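PDB 5ENU: alkyl hydroperoxide reductase/ Thiol specific antioxidant/ Mal allergen from Burkholderia ambifaria, which probably reduces hydrogen peroxide and organic hydroperoxides through a reactive cysteine thiol, as in other peroxiredoxins of the AhpC/TSA family. Local coordinates for residues 109-114 against 126-131. Numbering follows the deposited sequence.
Sequences FDVIKM and ERSTFL
Glu126 meets Val111 and Lys113 where the two arms of the antiparallel hairpin formed by strands 112-117 and 120-132 begin to part. Glu126 N gives Val111 O a nearly straight hydrogen bond (2.9 Å, 177°). The Glu126 side chain, extended beyond CG, passes aslant the Lys113 side chain; Glu126 OE2 and Lys113 NZ form a long salt bridge of 3.8 Å. A water lies close to both, too close for a bridge through it to be firm. Ser128 OG turns back along its own strand to donate to Glu126 O at 2.7 Å, approaching from above the carbonyl plane, while Ser128 CB and OG both rest on Val111 CG1. Farther along, where Phe109 CA and Phe130 CA stand 8.6 Å apart, Phe130 lies against Phe109 and Val111. Val111 CG1 reaches the ring edge at Phe130 CE2 (3.9 Å), and Phe109 CD2 sits over the centre of the Phe130 ring, 3.4 Å above the plane, in an edge-to-face pair with planes at 58°. Phe109, which precedes the Schellman turn at Asp110, also meets Phe43 of strand 38-43. The contact thus grades from a long, partly exposed charge pair to a buried aromatic pair, which joins the turn after the helix to the sheet of the thioredoxin-like fold by apolar contact beyond the Glu126 N to Val111 O bond.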
ATOM      1  N   PHE A 109       3.706  -8.843  -3.279  1.00  9.46           N
ATOM      2  CA  PHE A 109       3.200  -8.823  -1.910  1.00  9.40           C
ATOM      3  C   PHE A 109       2.134  -9.874  -1.654  1.00  9.30           C
ATOM      4  O   PHE A 109       1.679 -10.010  -0.514  1.00 10.63           O
ATOM      5  CB  PHE A 109       2.731  -7.416  -1.532  1.00  8.94           C
ATOM      6  CG  PHE A 109       3.876  -6.474  -1.283  1.00  7.33           C
ATOM      7  CD1 PHE A 109       4.545  -5.863  -2.346  1.00  8.50           C
ATOM      8  CD2 PHE A 109       4.307  -6.220   0.021  1.00  9.55           C
ATOM      9  CE1 PHE A 109       5.632  -5.017  -2.105  1.00  8.36           C
ATOM     10  CE2 PHE A 109       5.391  -5.378   0.268  1.00  9.64           C
ATOM     11  CZ  PHE A 109       6.060  -4.773  -0.796  1.00  8.19           C
ATOM     12  N   ASP A 110       1.744 -10.613  -2.691  1.00 10.37           N
ATOM     13  CA  ASP A 110       0.863 -11.774  -2.570  1.00 11.48           C
ATOM     14  C   ASP A 110      -0.510 -11.396  -2.001  1.00 11.30           C
ATOM     15  O   ASP A 110      -1.041 -12.049  -1.102  1.00 13.17           O
ATOM     16  CB  ASP A 110       1.530 -12.924  -1.802  1.00 15.71           C
ATOM     17  CG  ASP A 110       0.832 -14.243  -2.025  1.00 22.42           C
ATOM     18  OD1 ASP A 110       0.215 -14.439  -3.099  1.00 23.89           O
ATOM     19  OD2 ASP A 110       0.899 -15.083  -1.109  1.00 25.78           O
ATOM     20  N   VAL A 111      -1.107 -10.339  -2.562  1.00  9.24           N
ATOM     21  CA  VAL A 111      -2.401  -9.840  -2.085  1.00  9.84           C
ATOM     22  C   VAL A 111      -3.568 -10.215  -2.988  1.00 10.03           C
ATOM     23  O   VAL A 111      -4.708  -9.848  -2.676  1.00 10.97           O
ATOM     24  CB  VAL A 111      -2.392  -8.313  -1.832  1.00  8.38           C
ATOM     25  CG1 VAL A 111      -1.331  -7.925  -0.808  1.00  9.55           C
ATOM     26  CG2 VAL A 111      -2.196  -7.542  -3.142  1.00 10.09           C
ATOM     27  N   ILE A 112      -3.335 -10.908  -4.103  1.00  9.70           N
ATOM     28  CA  ILE A 112      -4.446 -11.256  -4.983  1.00  9.98           C
ATOM     29  C   ILE A 112      -5.288 -12.344  -4.325  1.00 12.12           C
ATOM     30  O   ILE A 112      -4.758 -13.308  -3.753  1.00 14.61           O
ATOM     31  CB  ILE A 112      -3.933 -11.703  -6.366  1.00 10.95           C
ATOM     32  CG1 ILE A 112      -3.188 -10.573  -7.081  1.00 13.74           C
ATOM     33  CG2 ILE A 112      -5.077 -12.305  -7.235  1.00 13.66           C
ATOM     34  CD1 ILE A 112      -4.056  -9.356  -7.449  1.00 15.43           C
ATOM     35  N   LYS A 113      -6.609 -12.206  -4.414  1.00 13.56           N
ATOM     36  CA  LYS A 113      -7.524 -13.203  -3.882  1.00 16.82           C
ATOM     37  C   LYS A 113      -8.696 -13.348  -4.838  1.00 17.15           C
ATOM     38  O   LYS A 113      -9.334 -12.351  -5.182  1.00 19.30           O
ATOM     39  CB  LYS A 113      -8.045 -12.738  -2.516  1.00 21.36           C
ATOM     40  CG  LYS A 113      -8.976 -13.715  -1.825  1.00 27.29           C
ATOM     41  CD  LYS A 113      -9.582 -13.096  -0.562  1.00 33.13           C
ATOM     42  CE  LYS A 113     -10.283 -14.150   0.295  1.00 37.04           C
ATOM     43  NZ  LYS A 113      -9.302 -14.962   1.076  1.00 39.35           N
ATOM     44  N   MET A 114      -8.988 -14.580  -5.257  1.00 17.64           N
ATOM     45  CA  MET A 114     -10.138 -14.824  -6.118  1.00 18.43           C
ATOM     46  C   MET A 114     -11.412 -14.879  -5.277  1.00 21.58           C
ATOM     47  O   MET A 114     -11.437 -15.466  -4.193  1.00 23.31           O
ATOM     48  CB  MET A 114      -9.960 -16.133  -6.895  1.00 17.68           C
ATOM     49  CG  MET A 114      -8.695 -16.198  -7.775  1.00 17.61           C
ATOM     50  SD  MET A 114      -8.582 -14.882  -9.015  1.00 16.91           S
ATOM     51  CE  MET A 114     -10.034 -15.245 -10.006  1.00 16.46           C
ATOM     52  N   GLU A 126      -6.926  -8.368  -1.655  1.00 10.87           N
ATOM     53  CA  GLU A 126      -7.212  -8.441  -0.232  1.00 11.58           C
ATOM     54  C   GLU A 126      -6.593  -7.215   0.438  1.00 10.20           C
ATOM     55  O   GLU A 126      -5.379  -7.018   0.356  1.00 10.60           O
ATOM     56  CB  GLU A 126      -6.550  -9.719   0.292  1.00 14.72           C
ATOM     57  CG  GLU A 126      -6.779  -9.981   1.755  1.00 17.94           C
ATOM     58  CD  GLU A 126      -6.381 -11.384   2.174  1.00 21.61           C
ATOM     59  OE1 GLU A 126      -5.189 -11.738   2.073  1.00 21.67           O
ATOM     60  OE2 GLU A 126      -7.278 -12.141   2.589  1.00 25.16           O
ATOM     61  N   ARG A 127      -7.421  -6.367   1.067  1.00 10.11           N
ATOM     62  CA  ARG A 127      -6.915  -5.169   1.744  1.00  9.23           C
ATOM     63  C   ARG A 127      -5.827  -5.549   2.745  1.00  8.34           C
ATOM     64  O   ARG A 127      -6.075  -6.316   3.677  1.00  9.42           O
ATOM     65  CB  ARG A 127      -8.053  -4.447   2.485  1.00  8.99           C
ATOM     66  CG  ARG A 127      -7.673  -3.049   2.981  1.00  8.13           C
ATOM     67  CD  ARG A 127      -8.784  -2.409   3.839  1.00  8.98           C
ATOM     68  NE  ARG A 127     -10.082  -2.433   3.175  1.00 11.21           N
ATOM     69  CZ  ARG A 127     -10.455  -1.574   2.224  1.00 11.36           C
ATOM     70  NH1 ARG A 127     -11.634  -1.714   1.631  1.00 12.09           N
ATOM     71  NH2 ARG A 127      -9.656  -0.568   1.853  1.00 10.90           N
ATOM     72  N   SER A 128      -4.620  -5.020   2.541  1.00  8.21           N
ATOM     73  CA  SER A 128      -3.442  -5.455   3.279  1.00  8.29           C
ATOM     74  C   SER A 128      -2.473  -4.288   3.358  1.00  7.59           C
ATOM     75  O   SER A 128      -2.399  -3.468   2.433  1.00  8.82           O
ATOM     76  CB  SER A 128      -2.729  -6.625   2.581  1.00  7.75           C
ATOM     77  OG  SER A 128      -3.613  -7.699   2.340  1.00  9.60           O
ATOM     78  N   THR A 129      -1.681  -4.255   4.433  1.00  7.36           N
ATOM     79  CA  THR A 129      -0.701  -3.192   4.657  1.00  6.89           C
ATOM     80  C   THR A 129       0.622  -3.797   5.075  1.00  7.72           C
ATOM     81  O   THR A 129       0.655  -4.839   5.733  1.00  7.90           O
ATOM     82  CB  THR A 129      -1.212  -2.219   5.703  1.00  7.62           C
ATOM     83  OG1 THR A 129      -2.464  -1.709   5.252  1.00  7.51           O
ATOM     84  CG2 THR A 129      -0.234  -1.066   5.965  1.00  9.30           C
ATOM     85  N   PHE A 130       1.708  -3.134   4.680  1.00  6.33           N
ATOM     86  CA  PHE A 130       3.065  -3.597   4.931  1.00  6.68           C
ATOM     87  C   PHE A 130       3.896  -2.443   5.461  1.00  6.55           C
ATOM     88  O   PHE A 130       3.865  -1.346   4.900  1.00  8.15           O
ATOM     89  CB  PHE A 130       3.646  -4.133   3.627  1.00  6.48           C
ATOM     90  CG  PHE A 130       2.843  -5.273   3.078  1.00  7.07           C
ATOM     91  CD1 PHE A 130       3.086  -6.581   3.511  1.00  7.92           C
ATOM     92  CD2 PHE A 130       1.783  -5.044   2.197  1.00  7.81           C
ATOM     93  CE1 PHE A 130       2.306  -7.638   3.038  1.00  8.71           C
ATOM     94  CE2 PHE A 130       1.005  -6.107   1.740  1.00  7.43           C
ATOM     95  CZ  PHE A 130       1.280  -7.397   2.156  1.00  7.76           C
ATOM     96  N   LEU A 131       4.571  -2.672   6.574  1.00  5.88           N
ATOM     97  CA  LEU A 131       5.467  -1.698   7.179  1.00  6.21           C
ATOM     98  C   LEU A 131       6.891  -2.144   6.892  1.00  6.83           C
ATOM     99  O   LEU A 131       7.327  -3.201   7.369  1.00  7.62           O
ATOM    100  CB  LEU A 131       5.216  -1.566   8.679  1.00  7.12           C
ATOM    101  CG  LEU A 131       6.219  -0.715   9.456  1.00  8.06           C
ATOM    102  CD1 LEU A 131       6.335   0.671   8.839  1.00  9.40           C
ATOM    103  CD2 LEU A 131       5.805  -0.613  10.918  1.00  8.78           C
TER
HETATM  104  O   HOH W   1      -7.250 -14.561   2.532  1.00 27.52           O